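Local coordinates for YqgE/AlgH family protein (Corynebacterium diphtheriae NCTC 13129, PDB 2GS5) that is of unknown function but belongs to the UPF0301 (AlgH) family of bacterial proteins, at residues E11-A16 and V157-P162; V50-R55 and R133-H138; S56-F61 and Q75-G80. One frame throughout, in Å; residues are numbered along the deposited sequence.

Interaction 1 of 3, residues E11-A16 and V157-P162; sequences ERNEPA and VAPALP
Val157 packs its isopropyl group against the backbone of Asn13 and the ring of Pro15, and it is the most deeply covered residue of this contact. Its CB lies 3.3 Å from the carbonyl O of Asn13, with CG1 close to the same oxygen. CG1 stands anti to the backbone N (chi1 -178°), which sends it toward the Asn13-Glu14-Pro15 chain, where it comes within 4.0 Å of Pro15 N. The other methyl, Val157 CG2, meets Pro15 CG at 4.2 Å. Residues 157-159 end strand 155-159, which pairs antiparallel with strand 19-23 in the mixed sheet, while residues 11-16 belong to the irregular segment leading into strand 19-23; a loop is thus laid over the side chains of a sheet. Asn13 directs its CB at the strand, 4.0 Å from Val157 CG1. Its backbone is tied to Val157 through one water molecule, which accepts from Asn13 N at 2.9 Å and donates to Val157 O at 2.8 Å, so that the two chains are joined without direct backbone pairing. Ile150 of helix 145-151 touches both Pro15 and Val157, and Met19 touches both Asn13 and Val157.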
ATOM      1  N   GLU A  11      19.625   2.698 -10.577  1.00 24.50           N
ATOM      2  CA  GLU A  11      18.940   3.950 -10.244  1.00 24.38           C
ATOM      3  C   GLU A  11      17.723   3.729  -9.368  1.00 23.31           C
ATOM      4  O   GLU A  11      17.073   2.689  -9.444  1.00 23.00           O
ATOM      5  CB  GLU A  11      18.534   4.702 -11.501  1.00 24.56           C
ATOM      6  CG  GLU A  11      19.718   5.275 -12.253  1.00 25.68           C
ATOM      7  CD  GLU A  11      19.424   6.632 -12.834  1.00 27.53           C
ATOM      8  OE1 GLU A  11      20.322   7.509 -12.780  1.00 28.78           O
ATOM      9  OE2 GLU A  11      18.293   6.819 -13.342  1.00 27.56           O
ATOM     10  N   ARG A  12      17.436   4.728  -8.535  1.00 22.26           N
ATOM     11  CA  ARG A  12      16.265   4.701  -7.669  1.00 21.57           C
ATOM     12  C   ARG A  12      15.003   4.772  -8.506  1.00 20.38           C
ATOM     13  O   ARG A  12      14.972   5.462  -9.530  1.00 20.13           O
ATOM     14  CB  ARG A  12      16.276   5.897  -6.718  1.00 21.76           C
ATOM     15  CG  ARG A  12      17.385   5.912  -5.682  1.00 22.34           C
ATOM     16  CD  ARG A  12      17.178   7.071  -4.723  1.00 22.92           C
ATOM     17  NE  ARG A  12      18.190   7.156  -3.670  1.00 23.90           N
ATOM     18  CZ  ARG A  12      19.420   7.633  -3.838  1.00 25.34           C
ATOM     19  NH1 ARG A  12      20.255   7.669  -2.803  1.00 25.99           N
ATOM     20  NH2 ARG A  12      19.836   8.067  -5.027  1.00 25.92           N
ATOM     21  N   ASN A  13      13.962   4.067  -8.061  1.00 18.61           N
ATOM     22  CA  ASN A  13      12.628   4.242  -8.618  1.00 17.99           C
ATOM     23  C   ASN A  13      12.028   5.506  -8.016  1.00 17.49           C
ATOM     24  O   ASN A  13      12.145   5.745  -6.816  1.00 16.85           O
ATOM     25  CB  ASN A  13      11.730   3.050  -8.288  1.00 18.01           C
ATOM     26  CG  ASN A  13      12.264   1.730  -8.821  1.00 19.47           C
ATOM     27  OD1 ASN A  13      12.266   0.712  -8.116  1.00 19.31           O
ATOM     28  ND2 ASN A  13      12.719   1.737 -10.070  1.00 20.88           N
ATOM     29  N   GLU A  14      11.377   6.320  -8.838  1.00 16.85           N
ATOM     30  CA  GLU A  14      10.788   7.560  -8.338  1.00 16.88           C
ATOM     31  C   GLU A  14       9.436   7.298  -7.682  1.00 15.68           C
ATOM     32  O   GLU A  14       8.639   6.526  -8.200  1.00 15.18           O
ATOM     33  CB  GLU A  14      10.643   8.581  -9.460  1.00 17.50           C
ATOM     34  CG  GLU A  14      11.955   9.255  -9.814  1.00 20.16           C
ATOM     35  CD  GLU A  14      12.541  10.027  -8.644  1.00 24.07           C
ATOM     36  OE1 GLU A  14      11.847  10.937  -8.121  1.00 26.82           O
ATOM     37  OE2 GLU A  14      13.686   9.717  -8.243  1.00 27.88           O
ATOM     38  N   PRO A  15       9.190   7.933  -6.527  1.00 14.74           N
ATOM     39  CA  PRO A  15       7.869   7.811  -5.920  1.00 14.24           C
ATOM     40  C   PRO A  15       6.765   8.254  -6.860  1.00 13.74           C
ATOM     41  O   PRO A  15       6.901   9.259  -7.555  1.00 13.89           O
ATOM     42  CB  PRO A  15       7.941   8.757  -4.723  1.00 14.93           C
ATOM     43  CG  PRO A  15       9.375   8.870  -4.416  1.00 16.04           C
ATOM     44  CD  PRO A  15      10.082   8.773  -5.710  1.00 14.85           C
ATOM     45  N   ALA A  16       5.677   7.500  -6.850  1.00 12.71           N
ATOM     46  CA  ALA A  16       4.515   7.781  -7.679  1.00 12.69           C
ATOM     47  C   ALA A  16       3.382   6.893  -7.175  1.00 12.61           C
ATOM     48  O   ALA A  16       3.625   5.890  -6.498  1.00 11.86           O
ATOM     49  CB  ALA A  16       4.822   7.477  -9.141  1.00 13.10           C
ATOM     50  N   VAL A 157      11.986   2.514  -2.681  1.00 10.57           N
ATOM     51  CA  VAL A 157      10.819   2.674  -3.539  1.00 10.52           C
ATOM     52  C   VAL A 157      10.773   1.528  -4.532  1.00 10.79           C
ATOM     53  O   VAL A 157      11.741   1.306  -5.259  1.00 10.97           O
ATOM     54  CB  VAL A 157      10.860   4.013  -4.269  1.00 10.30           C
ATOM     55  CG1 VAL A 157       9.618   4.227  -5.131  1.00 12.28           C
ATOM     56  CG2 VAL A 157      10.987   5.117  -3.269  1.00 11.16           C
ATOM     57  N   ALA A 158       9.668   0.790  -4.541  1.00 11.11           N
ATOM     58  CA  ALA A 158       9.505  -0.378  -5.418  1.00 11.45           C
ATOM     59  C   ALA A 158       8.095  -0.448  -5.977  1.00 12.47           C
ATOM     60  O   ALA A 158       7.158   0.041  -5.362  1.00 12.13           O
ATOM     61  CB  ALA A 158       9.799  -1.660  -4.654  1.00 12.13           C
ATOM     62  N   PRO A 159       7.944  -1.051  -7.162  1.00 12.97           N
ATOM     63  CA  PRO A 159       6.576  -1.242  -7.648  1.00 13.59           C
ATOM     64  C   PRO A 159       5.756  -2.175  -6.755  1.00 13.67           C
ATOM     65  O   PRO A 159       6.253  -3.206  -6.305  1.00 13.42           O
ATOM     66  CB  PRO A 159       6.756  -1.832  -9.045  1.00 14.21           C
ATOM     67  CG  PRO A 159       8.178  -2.206  -9.160  1.00 14.26           C
ATOM     68  CD  PRO A 159       8.965  -1.535  -8.101  1.00 13.57           C
ATOM     69  N   ALA A 160       4.512  -1.782  -6.476  1.00 14.21           N
ATOM     70  CA  ALA A 160       3.573  -2.640  -5.762  1.00 14.16           C
ATOM     71  C   ALA A 160       3.004  -3.669  -6.728  1.00 14.88           C
ATOM     72  O   ALA A 160       2.897  -3.397  -7.932  1.00 15.41           O
ATOM     73  CB  ALA A 160       2.442  -1.810  -5.149  1.00 14.43           C
ATOM     74  N   LEU A 161       2.667  -4.846  -6.202  1.00 14.96           N
ATOM     75  CA  LEU A 161       1.917  -5.854  -6.950  1.00 14.97           C
ATOM     76  C   LEU A 161       0.535  -6.049  -6.336  1.00 15.05           C
ATOM     77  O   LEU A 161       0.328  -5.796  -5.158  1.00 14.67           O
ATOM     78  CB  LEU A 161       2.635  -7.203  -6.950  1.00 15.57           C
ATOM     79  CG  LEU A 161       3.979  -7.289  -7.664  1.00 16.24           C
ATOM     80  CD1 LEU A 161       4.534  -8.705  -7.540  1.00 16.61           C
ATOM     81  CD2 LEU A 161       3.873  -6.871  -9.129  1.00 17.22           C
ATOM     82  N   PRO A 162      -0.418  -6.537  -7.138  1.00 14.59           N
ATOM     83  CA  PRO A 162      -1.737  -6.905  -6.617  1.00 14.96           C
ATOM     84  C   PRO A 162      -1.669  -7.751  -5.346  1.00 15.12           C
ATOM     85  O   PRO A 162      -2.444  -7.512  -4.420  1.00 15.37           O
ATOM     86  CB  PRO A 162      -2.345  -7.699  -7.774  1.00 15.25           C
ATOM     87  CG  PRO A 162      -1.782  -7.057  -8.971  1.00 15.28           C
ATOM     88  CD  PRO A 162      -0.341  -6.756  -8.594  1.00 14.44           C
TER
HETATM   89  O   HOH W   1      14.223   2.409  -5.696  1.00 16.47           O

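Interaction 2 of 3, residues V50-R55 and R133-H138; sequences VNLASR and RLFAGH
Val50, Leu52 and Phe135 bring apolar groups together in the interior of the protein, and the phenyl ring lies at the centre of the contact. The clearest interaction is a CH-pi contact: Val50 CG2 sits over the centre of one face of the Phe135 ring, 4.1 Å from the centroid and only 12° off the ring normal. The two side chains cross at about a right angle. The other methyl, Val50 CG1, turns toward the chain beyond the ring, 4.0 Å from Phe135 CB and 3.8 Å from the carbonyl O of Gly137.

Leu52 reaches the far end of the same ring. Its CG stands anti to the carbonyl carbon (chi1 -56°), and from there the branch Leu52 CD2 comes to 3.5 Å from Phe135 CZ, the two side chains crossing obliquely. The carbonyl O of Asn51 also approaches the ring obliquely, 3.3 Å from Phe135 CD1.

Polar contacts lie around this apolar centre. A water donates to Leu52 O and accepts from Arg133 NH1, lying at the edge of the guanidinium group and in its plane. Within residues 50-55, Asn51 OD1 accepts from Ala53 N at 3.1 Å, an Asx turn in which the donor stands above the carbonyl plane; the same oxygen also accepts from Val36 N, so both bonds help fix the amide where strand 47-51 ends.

Strands 47-51 and 129-141 are antiparallel neighbours in the mixed sheet, and the chain turns a corner at Gly137. Tyr78 of strand 76-79 and Val91 of strand 87-94 also touch Phe135, while Asp164 and Val165 of helix 162-166 touch Leu52 and Arg133, respectively.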
ATOM      1  N   VAL A  50      -0.914   4.406   2.243  1.00 10.81           N
ATOM      2  CA  VAL A  50      -1.429   3.482   3.239  1.00 10.97           C
ATOM      3  C   VAL A  50      -0.488   2.281   3.396  1.00 11.07           C
ATOM      4  O   VAL A  50      -0.088   1.618   2.423  1.00 11.50           O
ATOM      5  CB  VAL A  50      -2.880   3.005   2.916  1.00 10.93           C
ATOM      6  CG1 VAL A  50      -3.901   4.161   3.059  1.00 11.73           C
ATOM      7  CG2 VAL A  50      -2.971   2.353   1.540  1.00 12.67           C
ATOM      8  N   ASN A  51      -0.147   2.002   4.649  1.00 10.73           N
ATOM      9  CA  ASN A  51       0.609   0.810   4.978  1.00 11.00           C
ATOM     10  C   ASN A  51      -0.198  -0.421   4.603  1.00 11.65           C
ATOM     11  O   ASN A  51      -1.401  -0.468   4.866  1.00 11.34           O
ATOM     12  CB  ASN A  51       0.922   0.809   6.473  1.00 10.76           C
ATOM     13  CG  ASN A  51       1.927  -0.259   6.878  1.00 11.66           C
ATOM     14  OD1 ASN A  51       2.528  -0.941   6.047  1.00 12.27           O
ATOM     15  ND2 ASN A  51       2.111  -0.401   8.187  1.00 12.34           N
ATOM     16  N   LEU A  52       0.470  -1.398   3.995  1.00 12.19           N
ATOM     17  CA  LEU A  52      -0.141  -2.662   3.596  1.00 12.14           C
ATOM     18  C   LEU A  52       0.145  -3.809   4.565  1.00 12.95           C
ATOM     19  O   LEU A  52      -0.410  -4.899   4.409  1.00 12.63           O
ATOM     20  CB  LEU A  52       0.368  -3.071   2.208  1.00 12.20           C
ATOM     21  CG  LEU A  52       0.173  -2.062   1.081  1.00 11.64           C
ATOM     22  CD1 LEU A  52       0.685  -2.654  -0.234  1.00 12.37           C
ATOM     23  CD2 LEU A  52      -1.297  -1.670   0.957  1.00 13.40           C
ATOM     24  N   ALA A  53       1.000  -3.554   5.554  1.00 13.29           N
ATOM     25  CA  ALA A  53       1.626  -4.620   6.334  1.00 13.84           C
ATOM     26  C   ALA A  53       1.001  -4.896   7.687  1.00 14.54           C
ATOM     27  O   ALA A  53       1.430  -5.837   8.376  1.00 16.28           O
ATOM     28  CB  ALA A  53       3.119  -4.315   6.509  1.00 13.59           C
ATOM     29  N   SER A  54      -0.005  -4.118   8.082  1.00 14.68           N
ATOM     30  CA  SER A  54      -0.490  -4.158   9.462  1.00 15.05           C
ATOM     31  C   SER A  54      -2.004  -4.322   9.580  1.00 15.38           C
ATOM     32  O   SER A  54      -2.748  -3.364   9.530  1.00 15.29           O
ATOM     33  CB  SER A  54      -0.061  -2.895  10.194  1.00 15.88           C
ATOM     34  OG  SER A  54      -0.322  -3.017  11.583  1.00 17.42           O
ATOM     35  N   ARG A  55      -2.434  -5.557   9.775  1.00 16.31           N
ATOM     36  CA  ARG A  55      -3.835  -5.888   9.944  1.00 17.71           C
ATOM     37  C   ARG A  55      -4.331  -5.450  11.330  1.00 17.28           C
ATOM     38  O   ARG A  55      -3.598  -5.570  12.322  1.00 17.73           O
ATOM     39  CB  ARG A  55      -3.954  -7.404   9.806  1.00 18.03           C
ATOM     40  CG  ARG A  55      -5.303  -7.939   9.483  1.00 20.34           C
ATOM     41  CD  ARG A  55      -5.423  -9.353   9.960  1.00 21.74           C
ATOM     42  NE  ARG A  55      -6.341  -9.349  11.092  1.00 25.33           N
ATOM     43  CZ  ARG A  55      -7.372 -10.169  11.254  1.00 26.29           C
ATOM     44  NH1 ARG A  55      -7.595 -11.174  10.410  1.00 27.81           N
ATOM     45  NH2 ARG A  55      -8.146 -10.019  12.315  1.00 28.31           N
ATOM     46  N   ARG A 133      -9.031  -4.270  -0.373  1.00 13.12           N
ATOM     47  CA  ARG A 133      -8.681  -4.202   1.040  1.00 12.79           C
ATOM     48  C   ARG A 133      -8.987  -2.803   1.545  1.00 12.40           C
ATOM     49  O   ARG A 133      -8.842  -1.829   0.801  1.00 12.10           O
ATOM     50  CB  ARG A 133      -7.195  -4.526   1.220  1.00 12.68           C
ATOM     51  CG  ARG A 133      -6.726  -4.604   2.671  1.00 12.82           C
ATOM     52  CD  ARG A 133      -5.611  -5.619   2.843  1.00 13.06           C
ATOM     53  NE  ARG A 133      -6.131  -6.979   2.733  1.00 13.41           N
ATOM     54  CZ  ARG A 133      -5.382  -8.072   2.622  1.00 13.63           C
ATOM     55  NH1 ARG A 133      -4.064  -7.978   2.584  1.00 14.58           N
ATOM     56  NH2 ARG A 133      -5.974  -9.263   2.527  1.00 14.00           N
ATOM     57  N   LEU A 134      -9.421  -2.723   2.796  1.00 11.67           N
ATOM     58  CA  LEU A 134      -9.813  -1.452   3.415  1.00 12.11           C
ATOM     59  C   LEU A 134      -8.801  -1.043   4.471  1.00 11.40           C
ATOM     60  O   LEU A 134      -8.362  -1.862   5.275  1.00 11.69           O
ATOM     61  CB  LEU A 134     -11.201  -1.568   4.042  1.00 12.34           C
ATOM     62  CG  LEU A 134     -12.325  -1.777   3.029  1.00 13.73           C
ATOM     63  CD1 LEU A 134     -13.633  -2.096   3.718  1.00 15.58           C
ATOM     64  CD2 LEU A 134     -12.501  -0.546   2.154  1.00 16.11           C
ATOM     65  N   PHE A 135      -8.457   0.240   4.469  1.00 12.03           N
ATOM     66  CA  PHE A 135      -7.427   0.779   5.348  1.00 12.25           C
ATOM     67  C   PHE A 135      -7.950   1.926   6.178  1.00 12.33           C
ATOM     68  O   PHE A 135      -8.508   2.875   5.641  1.00 12.90           O
ATOM     69  CB  PHE A 135      -6.235   1.259   4.529  1.00 12.70           C
ATOM     70  CG  PHE A 135      -5.649   0.186   3.674  1.00 12.36           C
ATOM     71  CD1 PHE A 135      -4.596  -0.597   4.128  1.00 13.68           C
ATOM     72  CD2 PHE A 135      -6.198  -0.089   2.421  1.00 14.03           C
ATOM     73  CE1 PHE A 135      -4.083  -1.623   3.358  1.00 13.50           C
ATOM     74  CE2 PHE A 135      -5.675  -1.102   1.639  1.00 12.92           C
ATOM     75  CZ  PHE A 135      -4.625  -1.872   2.104  1.00 13.55           C
ATOM     76  N   ALA A 136      -7.754   1.828   7.489  1.00 11.86           N
ATOM     77  CA  ALA A 136      -8.127   2.876   8.432  1.00 11.86           C
ATOM     78  C   ALA A 136      -6.897   3.724   8.700  1.00 11.54           C
ATOM     79  O   ALA A 136      -5.869   3.207   9.136  1.00 11.74           O
ATOM     80  CB  ALA A 136      -8.648   2.254   9.736  1.00 12.00           C
ATOM     81  N   GLY A 137      -6.991   5.016   8.416  1.00 11.59           N
ATOM     82  CA  GLY A 137      -5.880   5.930   8.620  1.00 11.40           C
ATOM     83  C   GLY A 137      -4.932   5.929   7.445  1.00 11.27           C
ATOM     84  O   GLY A 137      -5.018   5.080   6.555  1.00 10.95           O
ATOM     85  N   HIS A 138      -4.019   6.889   7.436  1.00 11.29           N
ATOM     86  CA  HIS A 138      -3.036   6.991   6.374  1.00 11.38           C
ATOM     87  C   HIS A 138      -1.776   7.680   6.869  1.00 11.79           C
ATOM     88  O   HIS A 138      -1.717   8.154   8.005  1.00 11.33           O
ATOM     89  CB  HIS A 138      -3.618   7.760   5.188  1.00 11.47           C
ATOM     90  CG  HIS A 138      -3.932   9.182   5.499  1.00 11.75           C
ATOM     91  ND1 HIS A 138      -3.033  10.208   5.323  1.00 15.87           N
ATOM     92  CD2 HIS A 138      -5.048   9.747   6.014  1.00 11.00           C
ATOM     93  CE1 HIS A 138      -3.591  11.346   5.692  1.00 12.25           C
ATOM     94  NE2 HIS A 138      -4.813  11.095   6.118  1.00 14.57           N
TER
HETATM   95  O   HOH W   2      -2.115  -5.740   2.375  1.00 13.58           O

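Interaction 3 of 3, residues S56-F61 and Q75-G80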
ATOM      1  N   SER A  56      -5.563  -4.940  11.405  1.00 17.34           N
ATOM      2  CA  SER A  56      -6.203  -4.681  12.700  1.00 17.23           C
ATOM      3  C   SER A  56      -7.141  -5.823  13.071  1.00 17.64           C
ATOM      4  O   SER A  56      -7.375  -6.735  12.283  1.00 17.63           O
ATOM      5  CB  SER A  56      -6.971  -3.355  12.693  1.00 17.33           C
ATOM      6  OG  SER A  56      -8.298  -3.508  12.207  1.00 15.43           O
ATOM      7  N   ASP A  57      -7.688  -5.742  14.277  1.00 18.61           N
ATOM      8  CA  ASP A  57      -8.646  -6.730  14.758  1.00 19.22           C
ATOM      9  C   ASP A  57     -10.096  -6.283  14.556  1.00 18.99           C
ATOM     10  O   ASP A  57     -11.017  -6.927  15.065  1.00 20.22           O
ATOM     11  CB  ASP A  57      -8.368  -7.034  16.230  1.00 20.43           C
ATOM     12  CG  ASP A  57      -6.993  -7.643  16.440  1.00 23.54           C
ATOM     13  OD1 ASP A  57      -6.721  -8.714  15.848  1.00 28.09           O
ATOM     14  OD2 ASP A  57      -6.184  -7.050  17.185  1.00 28.62           O
ATOM     15  N   VAL A  58     -10.304  -5.211  13.793  1.00 17.67           N
ATOM     16  CA  VAL A  58     -11.643  -4.690  13.542  1.00 17.06           C
ATOM     17  C   VAL A  58     -12.188  -5.256  12.232  1.00 16.25           C
ATOM     18  O   VAL A  58     -11.634  -5.024  11.164  1.00 15.54           O
ATOM     19  CB  VAL A  58     -11.644  -3.147  13.470  1.00 17.17           C
ATOM     20  CG1 VAL A  58     -13.052  -2.630  13.194  1.00 17.58           C
ATOM     21  CG2 VAL A  58     -11.082  -2.547  14.773  1.00 17.63           C
ATOM     22  N   ALA A  59     -13.273  -6.018  12.322  1.00 15.70           N
ATOM     23  CA  ALA A  59     -13.921  -6.577  11.137  1.00 15.39           C
ATOM     24  C   ALA A  59     -14.565  -5.469  10.317  1.00 15.23           C
ATOM     25  O   ALA A  59     -15.192  -4.557  10.867  1.00 15.38           O
ATOM     26  CB  ALA A  59     -14.976  -7.614  11.546  1.00 15.61           C
ATOM     27  N   VAL A  60     -14.425  -5.565   8.998  1.00 14.69           N
ATOM     28  CA  VAL A  60     -15.085  -4.632   8.090  1.00 14.43           C
ATOM     29  C   VAL A  60     -16.601  -4.609   8.346  1.00 14.62           C
ATOM     30  O   VAL A  60     -17.237  -3.552   8.250  1.00 14.65           O
ATOM     31  CB  VAL A  60     -14.805  -4.990   6.601  1.00 14.07           C
ATOM     32  CG1 VAL A  60     -15.633  -4.129   5.652  1.00 13.40           C
ATOM     33  CG2 VAL A  60     -13.318  -4.858   6.293  1.00 13.44           C
ATOM     34  N   PHE A  61     -17.168  -5.767   8.684  1.00 15.13           N
ATOM     35  CA  PHE A  61     -18.603  -5.871   9.003  1.00 15.60           C
ATOM     36  C   PHE A  61     -19.071  -4.847  10.042  1.00 16.44           C
ATOM     37  O   PHE A  61     -20.198  -4.359   9.974  1.00 16.48           O
ATOM     38  CB  PHE A  61     -18.940  -7.287   9.486  1.00 15.68           C
ATOM     39  CG  PHE A  61     -20.386  -7.476   9.830  1.00 15.57           C
ATOM     40  CD1 PHE A  61     -21.291  -7.886   8.865  1.00 16.35           C
ATOM     41  CD2 PHE A  61     -20.846  -7.235  11.120  1.00 16.32           C
ATOM     42  CE1 PHE A  61     -22.635  -8.059   9.184  1.00 16.84           C
ATOM     43  CE2 PHE A  61     -22.188  -7.403  11.441  1.00 16.49           C
ATOM     44  CZ  PHE A  61     -23.075  -7.821  10.470  1.00 16.20           C
ATOM     45  N   GLN A  75     -11.243 -10.190   6.108  1.00 13.20           N
ATOM     46  CA  GLN A  75     -12.121  -9.040   5.939  1.00 13.73           C
ATOM     47  C   GLN A  75     -12.086  -8.168   7.188  1.00 13.30           C
ATOM     48  O   GLN A  75     -13.088  -7.970   7.871  1.00 13.68           O
ATOM     49  CB  GLN A  75     -13.532  -9.505   5.577  1.00 13.18           C
ATOM     50  CG  GLN A  75     -13.548 -10.334   4.302  1.00 14.70           C
ATOM     51  CD  GLN A  75     -14.900 -10.906   3.966  1.00 15.48           C
ATOM     52  OE1 GLN A  75     -15.599 -11.445   4.831  1.00 17.73           O
ATOM     53  NE2 GLN A  75     -15.277 -10.815   2.692  1.00 16.73           N
ATOM     54  N   ALA A  76     -10.888  -7.669   7.468  1.00 13.48           N
ATOM     55  CA  ALA A  76     -10.623  -6.797   8.599  1.00 13.36           C
ATOM     56  C   ALA A  76     -10.034  -5.510   8.053  1.00 13.34           C
ATOM     57  O   ALA A  76      -9.391  -5.509   7.002  1.00 13.47           O
ATOM     58  CB  ALA A  76      -9.617  -7.446   9.548  1.00 14.20           C
ATOM     59  N   LEU A  77     -10.244  -4.420   8.778  1.00 13.28           N
ATOM     60  CA  LEU A  77      -9.574  -3.177   8.455  1.00 13.27           C
ATOM     61  C   LEU A  77      -8.080  -3.368   8.693  1.00 13.09           C
ATOM     62  O   LEU A  77      -7.666  -3.973   9.695  1.00 13.29           O
ATOM     63  CB  LEU A  77     -10.088  -2.034   9.326  1.00 13.39           C
ATOM     64  CG  LEU A  77     -11.532  -1.578   9.080  1.00 15.16           C
ATOM     65  CD1 LEU A  77     -11.920  -0.471  10.065  1.00 17.12           C
ATOM     66  CD2 LEU A  77     -11.694  -1.111   7.652  1.00 17.62           C
ATOM     67  N   TYR A  78      -7.286  -2.850   7.760  1.00 12.27           N
ATOM     68  CA  TYR A  78      -5.845  -2.749   7.938  1.00 12.73           C
ATOM     69  C   TYR A  78      -5.546  -1.338   8.444  1.00 12.46           C
ATOM     70  O   TYR A  78      -6.299  -0.404   8.159  1.00 13.52           O
ATOM     71  CB  TYR A  78      -5.127  -3.058   6.615  1.00 13.16           C
ATOM     72  CG  TYR A  78      -4.950  -4.562   6.399  1.00 13.49           C
ATOM     73  CD1 TYR A  78      -6.047  -5.412   6.383  1.00 13.37           C
ATOM     74  CD2 TYR A  78      -3.687  -5.122   6.220  1.00 12.59           C
ATOM     75  CE1 TYR A  78      -5.901  -6.770   6.209  1.00 12.88           C
ATOM     76  CE2 TYR A  78      -3.528  -6.495   6.049  1.00 13.54           C
ATOM     77  CZ  TYR A  78      -4.640  -7.310   6.030  1.00 12.72           C
ATOM     78  OH  TYR A  78      -4.488  -8.685   5.858  1.00 15.38           O
ATOM     79  N   ILE A  79      -4.471  -1.190   9.209  1.00 12.21           N
ATOM     80  CA  ILE A  79      -4.090   0.114   9.749  1.00 12.09           C
ATOM     81  C   ILE A  79      -3.231   0.792   8.696  1.00 11.28           C
ATOM     82  O   ILE A  79      -2.087   0.400   8.465  1.00 11.81           O
ATOM     83  CB  ILE A  79      -3.323  -0.023  11.060  1.00 12.00           C
ATOM     84  CG1 ILE A  79      -4.174  -0.782  12.076  1.00 13.89           C
ATOM     85  CG2 ILE A  79      -2.946   1.374  11.609  1.00 13.15           C
ATOM     86  CD1 ILE A  79      -5.409  -0.031  12.490  1.00 19.13           C
ATOM     87  N   GLY A  80      -3.802   1.775   8.020  1.00 11.46           N
ATOM     88  CA  GLY A  80      -3.104   2.451   6.935  1.00 11.26           C
ATOM     89  C   GLY A  80      -2.026   3.417   7.368  1.00 11.30           C
ATOM     90  O   GLY A  80      -1.075   3.670   6.632  1.00 10.80           O
TER
HETATM   91  O   HOH W   3     -15.881  -8.339   8.177  1.00 15.81           O
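Ser56 meets the strand of Leu77 and Ile79 through both atoms of its short side chain. Its CB packs 3.7 Å from Ile79 CD1 and also lies close to Leu77 O. At the tip, OG stands between the backbone N and carbonyl carbon (chi1 87°) and donates a 2.6 Å hydrogen bond to Leu77 O, from above the carbonyl plane. Ser56 N bonds to that oxygen as well, at 2.9 Å and in the carbonyl plane, so a single residue grips it with two donors. OG in turn accepts from Val58 N at 3.1 Å, closing an ST turn where the chain bends at Asp57.

Beyond the turn the chains are joined by backbone bonds. Leu77 N donates to Val58 O at 2.8 Å, and Val60 N to Gln75 O at 3.0 Å. A water extends this end by accepting from Phe61 N and donating to Gln75 O. Apolar branches back the ladder: Val58 CG1 touches Leu77 CD1 at 4.0 Å, and Val60 CG2 lies near Leu77 CD2.

Ala59 and Ala76 form an antiparallel non-hydrogen-bonded pair, flanked by those bonds. This is a short two-stranded antiparallel ladder along strand 76-79, with the ST turn at the bend of residues 56-58; the backbone of strand 76-79 also bonds to strand 129-141 of the mixed sheet.

How the interactions relate
Interaction 2 is a buried core contact, whereas interactions 1 and 3 are only partly buried and lie on opposite sides of the chain's centre. All three reach the same mixed sheet. Interactions 2 and 3 adjoin, their centres about 8 Å apart: strands 129-141 and 76-79 are parallel neighbours, probably bonded through Ala136 and both Tyr78 and Gly80, and Leu134 packs on Val60. Interaction 1 stays separate, its nearest atoms about 5 Å from interaction 2. Chemistry follows place: aromatic and aliphatic packing in the core, direct backbone pairing in the ladder of interaction 3, and a water bridge beside a valine where the N-terminal loop meets the sheet.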